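Local coordinates for peptidase family U32 (Geobacillus thermoleovorans, PDB 4HE6), which is of unknown function, being the small all-beta C-terminal domain of a putative U32-family peptidase, at residues Thr19-Phe30 and Ala64-Val75; His29-Glu37 and Phe46-Trp54. All coordinates share one frame; numbering follows the deposited sequence. Where two conformers were deposited one is given.

Contact 1: residues Thr19-Phe30 and Ala64-Val75; sequences TGIATVQQRNHF and ARHPLQIVKFKV. With ACT (acetate ion), chain C.
The carbonyl oxygen of Ala64 is gripped by three groups of the facing segment: the side-chain amide of Gln26 (NE2 to O, 3.0 Å), a weak bond from Phe30 N, and the CA-H of His29. Antiparallel ladders of the all-beta C-terminal domain meet here. Strands 21-26 and 70-74 pair inside the sheet, and past a loop in each segment a single bridge, Phe30 with Ala64, resumes with the register shifted by one. Gln26 fills the join. Its CG stands anti to the backbone N (chi1 -171°) and the chain bends at CB-CG, which brings the amide against residues 64-68. The NE2 bond is almost straight, though it reaches Ala64 O from above the carbonyl plane, and NE2 also donates to a water lying 2.9 Å away. OE1 receives a weak bond from Leu68 N. A glutamine suits this buried spot because one amide serves as both donor and acceptor.

Val24, Val71 and Phe73 share the apolar face of the ladder with Phe30. The small methyl of Ala64 fits flat against the Phe30 ring, CB sitting over its centre 3.7 Å above the plane. Phe30 CE1 also touches Phe73 CE1 (3.7 Å), the two planes 69° apart. On the reverse face Thr23 CG2 and Ile70 CG2 are pressed to 3.4 Å, and Lys72 runs its aliphatic chain beside Thr23, with Trp54 packing against it.

At the far end from Gly20, an acetate, probably from the crystallisation liquor, is held by basic side chains. Arg65, which also pairs with Asp62, offers NE to acetate O (2.9 Å) and NH2 to OXT (2.8 Å), and His29 NE2 donates to that same OXT at 2.9 Å.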
loop_
_atom_site.group_PDB
_atom_site.type_symbol
_atom_site.label_atom_id
_atom_site.label_comp_id
_atom_site.label_asym_id
_atom_site.label_seq_id
_atom_site.Cartn_x
_atom_site.Cartn_y
_atom_site.Cartn_z
ATOM N N THR A 19 -13.638 -5.773 5.241
ATOM C CA THR A 19 -12.544 -6.191 6.114
ATOM C C THR A 19 -11.477 -5.133 6.275
ATOM O O THR A 19 -10.625 -5.215 7.180
ATOM C CB THR A 19 -11.899 -7.496 5.672
ATOM O OG1 THR A 19 -11.353 -7.241 4.418
ATOM C CG2 THR A 19 -12.899 -8.631 5.516
ATOM N N GLY A 20 -11.461 -4.140 5.414
ATOM C CA GLY A 20 -10.398 -3.170 5.492
ATOM C C GLY A 20 -9.085 -3.585 4.852
ATOM O O GLY A 20 -8.083 -2.883 4.972
ATOM N N ILE A 21 -9.012 -4.698 4.194
ATOM C CA ILE A 21 -7.785 -5.242 3.627
ATOM C C ILE A 21 -7.590 -4.726 2.220
ATOM O O ILE A 21 -8.444 -4.896 1.329
ATOM C CB ILE A 21 -7.719 -6.773 3.711
ATOM C CG1 ILE A 21 -7.668 -7.174 5.189
ATOM C CG2 ILE A 21 -6.550 -7.279 2.879
ATOM C CD1 ILE A 21 -8.056 -8.621 5.348
ATOM N N ALA A 22 -6.438 -4.068 2.022
ATOM C CA ALA A 22 -6.019 -3.598 0.728
ATOM C C ALA A 22 -5.067 -4.586 0.044
ATOM O O ALA A 22 -4.284 -5.252 0.751
ATOM C CB ALA A 22 -5.313 -2.255 0.829
ATOM N N THR A 23 -5.148 -4.636 -1.270
ATOM C CA THR A 23 -4.241 -5.366 -2.110
ATOM C C THR A 23 -3.386 -4.362 -2.852
ATOM O O THR A 23 -3.936 -3.455 -3.549
ATOM C CB THR A 23 -5.010 -6.256 -3.106
ATOM O OG1 THR A 23 -5.834 -7.145 -2.364
ATOM C CG2 THR A 23 -4.052 -7.044 -3.989
ATOM N N VAL A 24 -2.073 -4.418 -2.688
ATOM C CA VAL A 24 -1.159 -3.402 -3.184
ATOM C C VAL A 24 -0.029 -4.049 -3.985
ATOM O O VAL A 24 0.578 -5.009 -3.549
ATOM C CB VAL A 24 -0.607 -2.599 -1.976
ATOM C CG1 VAL A 24 0.490 -1.649 -2.450
ATOM C CG2 VAL A 24 -1.737 -1.906 -1.257
ATOM N N GLN A 25 0.233 -3.463 -5.150
ATOM C CA GLN A 25 1.372 -3.866 -5.968
ATOM C C GLN A 25 2.555 -3.014 -5.542
ATOM O O GLN A 25 2.553 -1.796 -5.671
ATOM C CB GLN A 25 1.033 -3.687 -7.427
ATOM C CG GLN A 25 2.141 -4.101 -8.408
ATOM C CD GLN A 25 1.734 -3.815 -9.838
ATOM O OE1 GLN A 25 1.491 -2.633 -10.146
ATOM N NE2 GLN A 25 1.612 -4.792 -10.741
ATOM N N GLN A 26 3.569 -3.663 -5.002
ATOM C CA GLN A 26 4.759 -2.956 -4.524
ATOM C C GLN A 26 5.496 -2.315 -5.682
ATOM O O GLN A 26 5.611 -2.898 -6.758
ATOM C CB GLN A 26 5.660 -3.941 -3.794
ATOM C CG GLN A 26 6.849 -3.333 -3.036
ATOM C CD GLN A 26 8.120 -3.282 -3.827
ATOM O OE1 GLN A 26 8.138 -3.093 -5.034
ATOM N NE2 GLN A 26 9.250 -3.436 -3.120
ATOM N N ARG A 27 5.997 -1.120 -5.432
ATOM C CA ARG A 27 6.948 -0.509 -6.345
ATOM C C ARG A 27 8.296 -0.223 -5.701
ATOM O O ARG A 27 9.286 -0.239 -6.416
ATOM C CB ARG A 27 6.296 0.734 -7.004
ATOM C CG ARG A 27 6.676 0.911 -8.463
ATOM C CD ARG A 27 6.323 -0.261 -9.357
ATOM N NE ARG A 27 6.296 0.022 -10.769
ATOM C CZ ARG A 27 5.285 0.331 -11.564
ATOM N NH1 ARG A 27 4.025 0.403 -11.117
ATOM N NH2 ARG A 27 5.493 0.542 -12.839
ATOM N N ASN A 28 8.307 0.068 -4.417
ATOM C CA ASN A 28 9.581 0.259 -3.683
ATOM C C ASN A 28 9.408 -0.296 -2.270
ATOM O O ASN A 28 8.287 -0.421 -1.783
ATOM C CB ASN A 28 10.007 1.719 -3.669
ATOM C CG ASN A 28 10.444 2.216 -5.012
ATOM O OD1 ASN A 28 11.555 1.901 -5.479
ATOM N ND2 ASN A 28 9.594 2.937 -5.698
ATOM N N HIS A 29 10.517 -0.570 -1.619
ATOM C CA HIS A 29 10.504 -1.264 -0.340
ATOM C C HIS A 29 9.638 -0.555 0.713
ATOM O O HIS A 29 9.749 0.637 0.942
ATOM C CB HIS A 29 11.945 -1.249 0.206
ATOM C CG HIS A 29 12.226 -2.058 1.394
ATOM N ND1 HIS A 29 11.797 -1.783 2.671
ATOM C CD2 HIS A 29 12.945 -3.213 1.468
ATOM C CE1 HIS A 29 12.244 -2.722 3.480
ATOM N NE2 HIS A 29 12.925 -3.589 2.786
ATOM N N PHE A 30 8.848 -1.349 1.436
ATOM C CA PHE A 30 8.198 -0.880 2.621
ATOM C C PHE A 30 8.010 -2.089 3.560
ATOM O O PHE A 30 8.088 -3.246 3.128
ATOM C CB PHE A 30 6.855 -0.190 2.348
ATOM C CG PHE A 30 5.809 -1.009 1.642
ATOM C CD1 PHE A 30 4.889 -1.740 2.395
ATOM C CD2 PHE A 30 5.720 -1.043 0.290
ATOM C CE1 PHE A 30 3.874 -2.432 1.759
ATOM C CE2 PHE A 30 4.729 -1.738 -0.369
ATOM C CZ PHE A 30 3.817 -2.460 0.378
ATOM N N ALA A 64 8.016 -5.878 2.172
ATOM C CA ALA A 64 7.649 -5.942 0.760
ATOM C C ALA A 64 8.844 -5.400 -0.008
ATOM O O ALA A 64 8.975 -4.198 -0.244
ATOM C CB ALA A 64 6.383 -5.129 0.500
ATOM N N ARG A 65 9.815 -6.276 -0.289
ATOM C CA ARG A 65 11.120 -5.888 -0.813
ATOM C C ARG A 65 11.323 -6.283 -2.260
ATOM O O ARG A 65 12.407 -6.063 -2.820
ATOM C CB ARG A 65 12.265 -6.462 0.028
ATOM C CG ARG A 65 12.344 -7.950 -0.013
ATOM C CD ARG A 65 13.629 -8.487 0.566
ATOM N NE ARG A 65 13.843 -8.046 1.919
ATOM C CZ ARG A 65 13.308 -8.544 3.022
ATOM N NH1 ARG A 65 12.499 -9.576 2.919
ATOM N NH2 ARG A 65 13.554 -8.042 4.226
ATOM N N HIS A 66 10.338 -6.893 -2.933
ATOM C CA HIS A 66 10.475 -7.391 -4.283
ATOM C C HIS A 66 9.607 -6.585 -5.237
ATOM O O HIS A 66 8.382 -6.594 -5.084
ATOM C CB HIS A 66 10.057 -8.835 -4.340
ATOM C CG HIS A 66 10.902 -9.742 -3.536
ATOM N ND1 HIS A 66 12.265 -9.857 -3.702
ATOM C CD2 HIS A 66 10.543 -10.551 -2.544
ATOM C CE1 HIS A 66 12.685 -10.750 -2.817
ATOM N NE2 HIS A 66 11.675 -11.183 -2.109
ATOM N N PRO A 67 10.226 -5.849 -6.148
ATOM C CA PRO A 67 9.451 -4.973 -7.059
ATOM C C PRO A 67 8.307 -5.739 -7.741
ATOM O O PRO A 67 8.461 -6.801 -8.307
ATOM C CB PRO A 67 10.501 -4.477 -8.040
ATOM C CG PRO A 67 11.720 -4.417 -7.182
ATOM C CD PRO A 67 11.675 -5.688 -6.364
ATOM N N LEU A 68 7.134 -5.128 -7.671
ATOM C CA LEU A 68 5.902 -5.514 -8.361
ATOM C C LEU A 68 5.221 -6.758 -7.800
ATOM O O LEU A 68 4.240 -7.217 -8.364
ATOM C CB LEU A 68 6.134 -5.586 -9.885
ATOM C CG LEU A 68 6.456 -4.246 -10.513
ATOM C CD1 LEU A 68 6.961 -4.361 -11.951
ATOM C CD2 LEU A 68 5.248 -3.331 -10.490
ATOM N N GLN A 69 5.756 -7.274 -6.660
ATOM C CA GLN A 69 4.999 -8.314 -5.976
ATOM C C GLN A 69 3.719 -7.721 -5.378
ATOM O O GLN A 69 3.677 -6.554 -5.005
ATOM C CB GLN A 69 5.916 -9.018 -4.979
ATOM C CG GLN A 69 6.954 -9.930 -5.799
ATOM C CD GLN A 69 7.687 -10.955 -5.013
ATOM O OE1 GLN A 69 7.578 -10.975 -3.735
ATOM N NE2 GLN A 69 8.528 -11.803 -5.591
ATOM N N ILE A 70 2.699 -8.541 -5.301
ATOM C CA ILE A 70 1.395 -8.161 -4.754
ATOM C C ILE A 70 1.351 -8.525 -3.272
ATOM O O ILE A 70 1.676 -9.666 -2.890
ATOM C CB ILE A 70 0.259 -8.822 -5.529
ATOM C CG1 ILE A 70 0.258 -8.420 -7.005
ATOM C CG2 ILE A 70 -1.057 -8.470 -4.862
ATOM C CD1 ILE A 70 -0.641 -9.237 -7.889
ATOM N N VAL A 71 1.005 -7.577 -2.425
ATOM C CA VAL A 71 0.947 -7.813 -0.990
ATOM C C VAL A 71 -0.428 -7.290 -0.472
ATOM O O VAL A 71 -1.134 -6.547 -1.169
ATOM C CB VAL A 71 2.113 -7.190 -0.230
ATOM C CG1 VAL A 71 3.420 -7.734 -0.784
ATOM C CG2 VAL A 71 2.071 -5.680 -0.277
ATOM N N LYS A 72 -0.752 -7.690 0.737
ATOM C CA LYS A 72 -1.993 -7.316 1.402
ATOM C C LYS A 72 -1.710 -6.840 2.814
ATOM O O LYS A 72 -0.800 -7.334 3.482
ATOM C CB LYS A 72 -2.927 -8.509 1.418
ATOM C CG LYS A 72 -3.341 -8.968 0.029
ATOM C CD LYS A 72 -4.286 -10.143 0.037
ATOM C CE LYS A 72 -4.902 -10.390 -1.340
ATOM N NZ LYS A 72 -6.299 -10.897 -1.163
ATOM N N PHE A 73 -2.522 -5.904 3.278
ATOM C CA PHE A 73 -2.453 -5.409 4.625
ATOM C C PHE A 73 -3.704 -4.591 4.930
ATOM O O PHE A 73 -4.393 -4.110 4.010
ATOM C CB PHE A 73 -1.186 -4.591 4.906
ATOM C CG PHE A 73 -0.860 -3.509 3.942
ATOM C CD1 PHE A 73 -0.150 -3.739 2.777
ATOM C CD2 PHE A 73 -1.283 -2.195 4.226
ATOM C CE1 PHE A 73 0.148 -2.722 1.912
ATOM C CE2 PHE A 73 -0.970 -1.191 3.349
ATOM C CZ PHE A 73 -0.237 -1.443 2.198
ATOM N N LYS A 74 -3.990 -4.430 6.193
ATOM C CA LYS A 74 -5.087 -3.609 6.654
ATOM C C LYS A 74 -4.805 -2.133 6.432
ATOM O O LYS A 74 -3.694 -1.670 6.707
ATOM C CB LYS A 74 -5.371 -3.868 8.136
ATOM C CG LYS A 74 -6.633 -3.290 8.646
ATOM C CD LYS A 74 -7.764 -4.333 8.716
ATOM C CE LYS A 74 -8.442 -4.236 10.068
ATOM N NZ LYS A 74 -7.423 -4.157 11.182
ATOM N N VAL A 75 -5.835 -1.397 5.995
ATOM C CA VAL A 75 -5.722 0.049 5.891
ATOM C C VAL A 75 -6.798 0.711 6.706
ATOM O O VAL A 75 -7.885 0.171 6.977
ATOM C CB VAL A 75 -5.721 0.516 4.412
ATOM C CG1 VAL A 75 -4.459 -0.051 3.684
ATOM C CG2 VAL A 75 -7.001 0.141 3.691
HETATM C C ACT C . 15.796 -5.446 3.333
HETATM O O ACT C . 15.877 -6.022 2.239
HETATM O OXT ACT C . 14.757 -5.471 4.030
HETATM C CH3 ACT C . 16.980 -4.671 3.841
HETATM O O HOH W 1 12.120 -3.511 -3.614
#

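Contact 2: residues His29-Glu37 and Phe46-Trp54; sequences HFRPGDEVE and FTQVIEKIW. With ACT (acetate ion), chain C.
Ile50 enters the buried side of this contact, its CD1 meeting Val36 CG2 at 3.8 Å with the two side chains crossing at about a right angle. CG1 of Ile50 lies anti to the carbonyl carbon (chi1 -53°), and a second bend directs CD1 at both methyls of Val36. Ile53 CD1 packs nearby, 3.7 Å from Pro32 CD and 3.8 Å from Phe30 CE1. Branched aliphatic chains suit this side, where Met85 and Phe73 close the packing.

Strands 35-37 and 46-49 form a beta hairpin, with Val36 and Gln48 as its hydrogen-bonded pair. The ladder runs on into the type II turn Arg31-Asp34, where Gly33 N donates to Ile50 O (2.8 Å) and Ile50 N to Asp34 O. Gly33 has a positive phi of 94°, at which a CB would jam against the carbonyl of Pro32.

The opposite face, bearing Glu35, Glu37, Thr47 and Val49, is looser and wetter. Glu35 folds its carboxylate against the Gln48 peptide without bonding it, CD 3.2 Å from Gln48 O. Its OE1 accepts from a water at 3.1 Å that also bonds Thr47 OG1. Cutting Glu35 back to an alanine would probably deprive that water of its carboxylate acceptor and uncover the Gln48 peptide. Glu37 turns instead to Arg86 in a salt bridge, its CG resting 3.4 Å from Phe46 O.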
loop_
_atom_site.group_PDB
_atom_site.type_symbol
_atom_site.label_atom_id
_atom_site.label_comp_id
_atom_site.label_asym_id
_atom_site.label_seq_id
_atom_site.Cartn_x
_atom_site.Cartn_y
_atom_site.Cartn_z
ATOM N N HIS A 29 10.517 -0.570 -1.619
ATOM C CA HIS A 29 10.504 -1.264 -0.340
ATOM C C HIS A 29 9.638 -0.555 0.713
ATOM O O HIS A 29 9.749 0.637 0.942
ATOM C CB HIS A 29 11.945 -1.249 0.206
ATOM C CG HIS A 29 12.226 -2.058 1.394
ATOM N ND1 HIS A 29 11.797 -1.783 2.671
ATOM C CD2 HIS A 29 12.945 -3.213 1.468
ATOM C CE1 HIS A 29 12.244 -2.722 3.480
ATOM N NE2 HIS A 29 12.925 -3.589 2.786
ATOM N N PHE A 30 8.848 -1.349 1.436
ATOM C CA PHE A 30 8.198 -0.880 2.621
ATOM C C PHE A 30 8.010 -2.089 3.560
ATOM O O PHE A 30 8.088 -3.246 3.128
ATOM C CB PHE A 30 6.855 -0.190 2.348
ATOM C CG PHE A 30 5.809 -1.009 1.642
ATOM C CD1 PHE A 30 4.889 -1.740 2.395
ATOM C CD2 PHE A 30 5.720 -1.043 0.290
ATOM C CE1 PHE A 30 3.874 -2.432 1.759
ATOM C CE2 PHE A 30 4.729 -1.738 -0.369
ATOM C CZ PHE A 30 3.817 -2.460 0.378
ATOM N N ARG A 31 7.813 -1.796 4.851
ATOM C CA ARG A 31 7.787 -2.903 5.830
ATOM C C ARG A 31 6.919 -2.481 6.989
ATOM O O ARG A 31 6.610 -1.300 7.208
ATOM C CB ARG A 31 9.188 -3.205 6.288
ATOM C CG ARG A 31 9.812 -2.151 7.173
ATOM C CD ARG A 31 11.232 -2.501 7.609
ATOM N NE ARG A 31 11.750 -1.398 8.422
ATOM C CZ ARG A 31 13.015 -1.056 8.526
ATOM N NH1 ARG A 31 13.992 -1.700 7.877
ATOM N NH2 ARG A 31 13.371 -0.022 9.303
ATOM N N PRO A 32 6.537 -3.472 7.799
ATOM C CA PRO A 32 5.761 -3.147 9.027
ATOM C C PRO A 32 6.493 -2.145 9.897
ATOM O O PRO A 32 7.713 -2.213 10.084
ATOM C CB PRO A 32 5.530 -4.522 9.681
ATOM C CG PRO A 32 5.567 -5.466 8.533
ATOM C CD PRO A 32 6.693 -4.922 7.634
ATOM N N GLY A 33 5.720 -1.209 10.435
ATOM C CA GLY A 33 6.226 -0.117 11.213
ATOM C C GLY A 33 6.470 1.139 10.439
ATOM O O GLY A 33 6.603 2.218 11.040
ATOM N N ASP A 34 6.535 1.047 9.105
ATOM C CA ASP A 34 6.722 2.225 8.294
ATOM C C ASP A 34 5.438 3.054 8.288
ATOM O O ASP A 34 4.323 2.525 8.333
ATOM C CB ASP A 34 7.054 1.846 6.846
ATOM C CG ASP A 34 8.422 1.327 6.573
ATOM O OD1 ASP A 34 9.263 1.428 7.496
ATOM O OD2 ASP A 34 8.665 0.853 5.446
ATOM N N GLU A 35 5.634 4.366 8.138
ATOM C CA GLU A 35 4.525 5.262 7.875
ATOM C C GLU A 35 4.380 5.482 6.372
ATOM O O GLU A 35 5.376 5.768 5.678
ATOM C CB GLU A 35 4.733 6.611 8.535
ATOM C CG GLU A 35 3.442 7.391 8.709
ATOM C CD GLU A 35 2.543 6.865 9.779
ATOM O OE1 GLU A 35 1.385 7.366 9.852
ATOM O OE2 GLU A 35 2.958 5.967 10.531
ATOM N N VAL A 36 3.140 5.406 5.897
ATOM C CA VAL A 36 2.809 5.607 4.506
ATOM C C VAL A 36 1.695 6.613 4.378
ATOM O O VAL A 36 0.949 6.866 5.304
ATOM C CB VAL A 36 2.457 4.271 3.787
ATOM C CG1 VAL A 36 3.622 3.309 3.849
ATOM C CG2 VAL A 36 1.213 3.675 4.379
ATOM N N GLU A 37 1.556 7.158 3.197
ATOM C CA GLU A 37 0.445 8.015 2.815
ATOM C C GLU A 37 -0.213 7.452 1.596
ATOM O O GLU A 37 0.458 7.142 0.600
ATOM C CB GLU A 37 0.940 9.452 2.528
ATOM C CG GLU A 37 -0.229 10.422 2.353
ATOM C CD GLU A 37 0.187 11.813 1.984
ATOM O OE1 GLU A 37 -0.421 12.768 2.520
ATOM O OE2 GLU A 37 1.094 12.022 1.171
ATOM N N PHE A 46 -4.380 10.310 3.321
ATOM C CA PHE A 46 -4.261 9.995 4.736
ATOM C C PHE A 46 -3.021 9.150 4.970
ATOM O O PHE A 46 -2.499 8.473 4.070
ATOM C CB PHE A 46 -5.514 9.280 5.271
ATOM C CG PHE A 46 -5.701 7.882 4.753
ATOM C CD1 PHE A 46 -5.232 6.759 5.426
ATOM C CD2 PHE A 46 -6.386 7.679 3.553
ATOM C CE1 PHE A 46 -5.412 5.472 4.908
ATOM C CE2 PHE A 46 -6.594 6.398 3.055
ATOM C CZ PHE A 46 -6.142 5.311 3.731
ATOM N N THR A 47 -2.535 9.226 6.195
ATOM C CA THR A 47 -1.362 8.476 6.600
ATOM C C THR A 47 -1.728 7.361 7.558
ATOM O O THR A 47 -2.747 7.451 8.260
ATOM C CB THR A 47 -0.289 9.374 7.260
ATOM O OG1 THR A 47 -0.878 10.026 8.391
ATOM C CG2 THR A 47 0.230 10.395 6.281
ATOM N N GLN A 48 -0.901 6.348 7.600
ATOM C CA GLN A 48 -1.060 5.267 8.575
ATOM C C GLN A 48 0.270 4.552 8.732
ATOM O O GLN A 48 1.179 4.639 7.897
ATOM C CB GLN A 48 -2.121 4.257 8.160
ATOM C CG GLN A 48 -1.717 3.403 6.979
ATOM C CD GLN A 48 -2.699 2.289 6.758
ATOM O OE1 GLN A 48 -3.800 2.530 6.284
ATOM N NE2 GLN A 48 -2.276 1.068 7.082
ATOM N N VAL A 49 0.326 3.753 9.811
ATOM C CA VAL A 49 1.396 2.769 9.982
ATOM C C VAL A 49 0.979 1.497 9.301
ATOM O O VAL A 49 -0.189 1.085 9.298
ATOM C CB VAL A 49 1.711 2.528 11.490
ATOM C CG1 VAL A 49 0.546 1.910 12.255
ATOM C CG2 VAL A 49 2.973 1.700 11.612
ATOM N N ILE A 50 1.928 0.809 8.696
ATOM C CA ILE A 50 1.750 -0.542 8.182
ATOM C C ILE A 50 1.935 -1.518 9.313
ATOM O O ILE A 50 3.002 -1.567 9.932
ATOM C CB ILE A 50 2.758 -0.866 7.067
ATOM C CG1 ILE A 50 2.765 0.189 5.922
ATOM C CG2 ILE A 50 2.583 -2.324 6.635
ATOM C CD1 ILE A 50 1.790 -0.071 4.888
ATOM N N GLU A 51 0.906 -2.273 9.680
ATOM C CA GLU A 51 0.969 -3.118 10.856
ATOM C C GLU A 51 1.664 -4.440 10.633
ATOM O O GLU A 51 2.315 -4.977 11.519
ATOM C CB GLU A 51 -0.420 -3.468 11.381
ATOM C CG GLU A 51 -0.947 -2.371 12.277
ATOM C CD GLU A 51 -2.159 -2.779 13.084
ATOM O OE1 GLU A 51 -3.238 -2.563 12.502
ATOM O OE2 GLU A 51 -2.039 -3.251 14.245
ATOM N N LYS A 52 1.426 -5.018 9.494
ATOM C CA LYS A 52 1.647 -6.441 9.187
ATOM C C LYS A 52 1.340 -6.624 7.694
ATOM O O LYS A 52 0.391 -6.007 7.230
ATOM C CB LYS A 52 0.693 -7.315 9.998
ATOM C CG LYS A 52 1.059 -8.775 9.916
ATOM C CD LYS A 52 0.384 -9.599 11.040
ATOM C CE LYS A 52 -1.093 -9.628 10.845
ATOM N NZ LYS A 52 -1.799 -10.231 12.004
ATOM N N ILE A 53 2.106 -7.428 6.984
ATOM C CA ILE A 53 1.910 -7.592 5.542
ATOM C C ILE A 53 1.918 -9.073 5.221
ATOM O O ILE A 53 2.686 -9.864 5.802
ATOM C CB ILE A 53 3.084 -6.931 4.732
ATOM C CG1 ILE A 53 3.264 -5.479 5.083
ATOM C CG2 ILE A 53 2.975 -7.231 3.249
ATOM C CD1 ILE A 53 4.634 -4.905 4.595
ATOM N N TRP A 54 1.112 -9.490 4.262
ATOM C CA TRP A 54 1.090 -10.877 3.809
ATOM C C TRP A 54 0.986 -10.894 2.289
ATOM O O TRP A 54 0.588 -9.937 1.640
ATOM C CB TRP A 54 0.024 -11.707 4.461
ATOM C CG TRP A 54 -1.379 -11.208 4.470
ATOM C CD1 TRP A 54 -2.412 -11.597 3.650
ATOM C CD2 TRP A 54 -1.944 -10.242 5.375
ATOM N NE1 TRP A 54 -3.546 -10.932 3.973
ATOM C CE2 TRP A 54 -3.279 -10.086 5.036
ATOM C CE3 TRP A 54 -1.420 -9.469 6.420
ATOM C CZ2 TRP A 54 -4.171 -9.212 5.695
ATOM C CZ3 TRP A 54 -2.281 -8.611 7.084
ATOM C CH2 TRP A 54 -3.618 -8.496 6.723
HETATM C C ACT C . 15.796 -5.446 3.333
HETATM O O ACT C . 15.877 -6.022 2.239
HETATM O OXT ACT C . 14.757 -5.471 4.030
HETATM C CH3 ACT C . 16.980 -4.671 3.841
HETATM O O HOH W 2 -1.282 8.716 10.839
#

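Contact 1 lies nearer the centre of the chain and joins two inner strands, 21-26 and 70-74, whereas contact 2 pairs the outermost strand 46-49 with 35-39 and is nested within the loop that contact 1 closes. In each, one face is the more deeply buried, and Phe30 belongs to both, packing on Ala64, Val71 and Phe73 in one and on Ile53 in the other. Each also has a buried glutamine, but their charged rims differ: basic Arg65 and His29 around acetate in contact 1, acidic Glu35 and Glu37 in contact 2. Two probable hydrogen bonds tie them, backbone to backbone from Lys72 N to Trp54 O and from the Gln48 side chain, NE2, to Lys74 O.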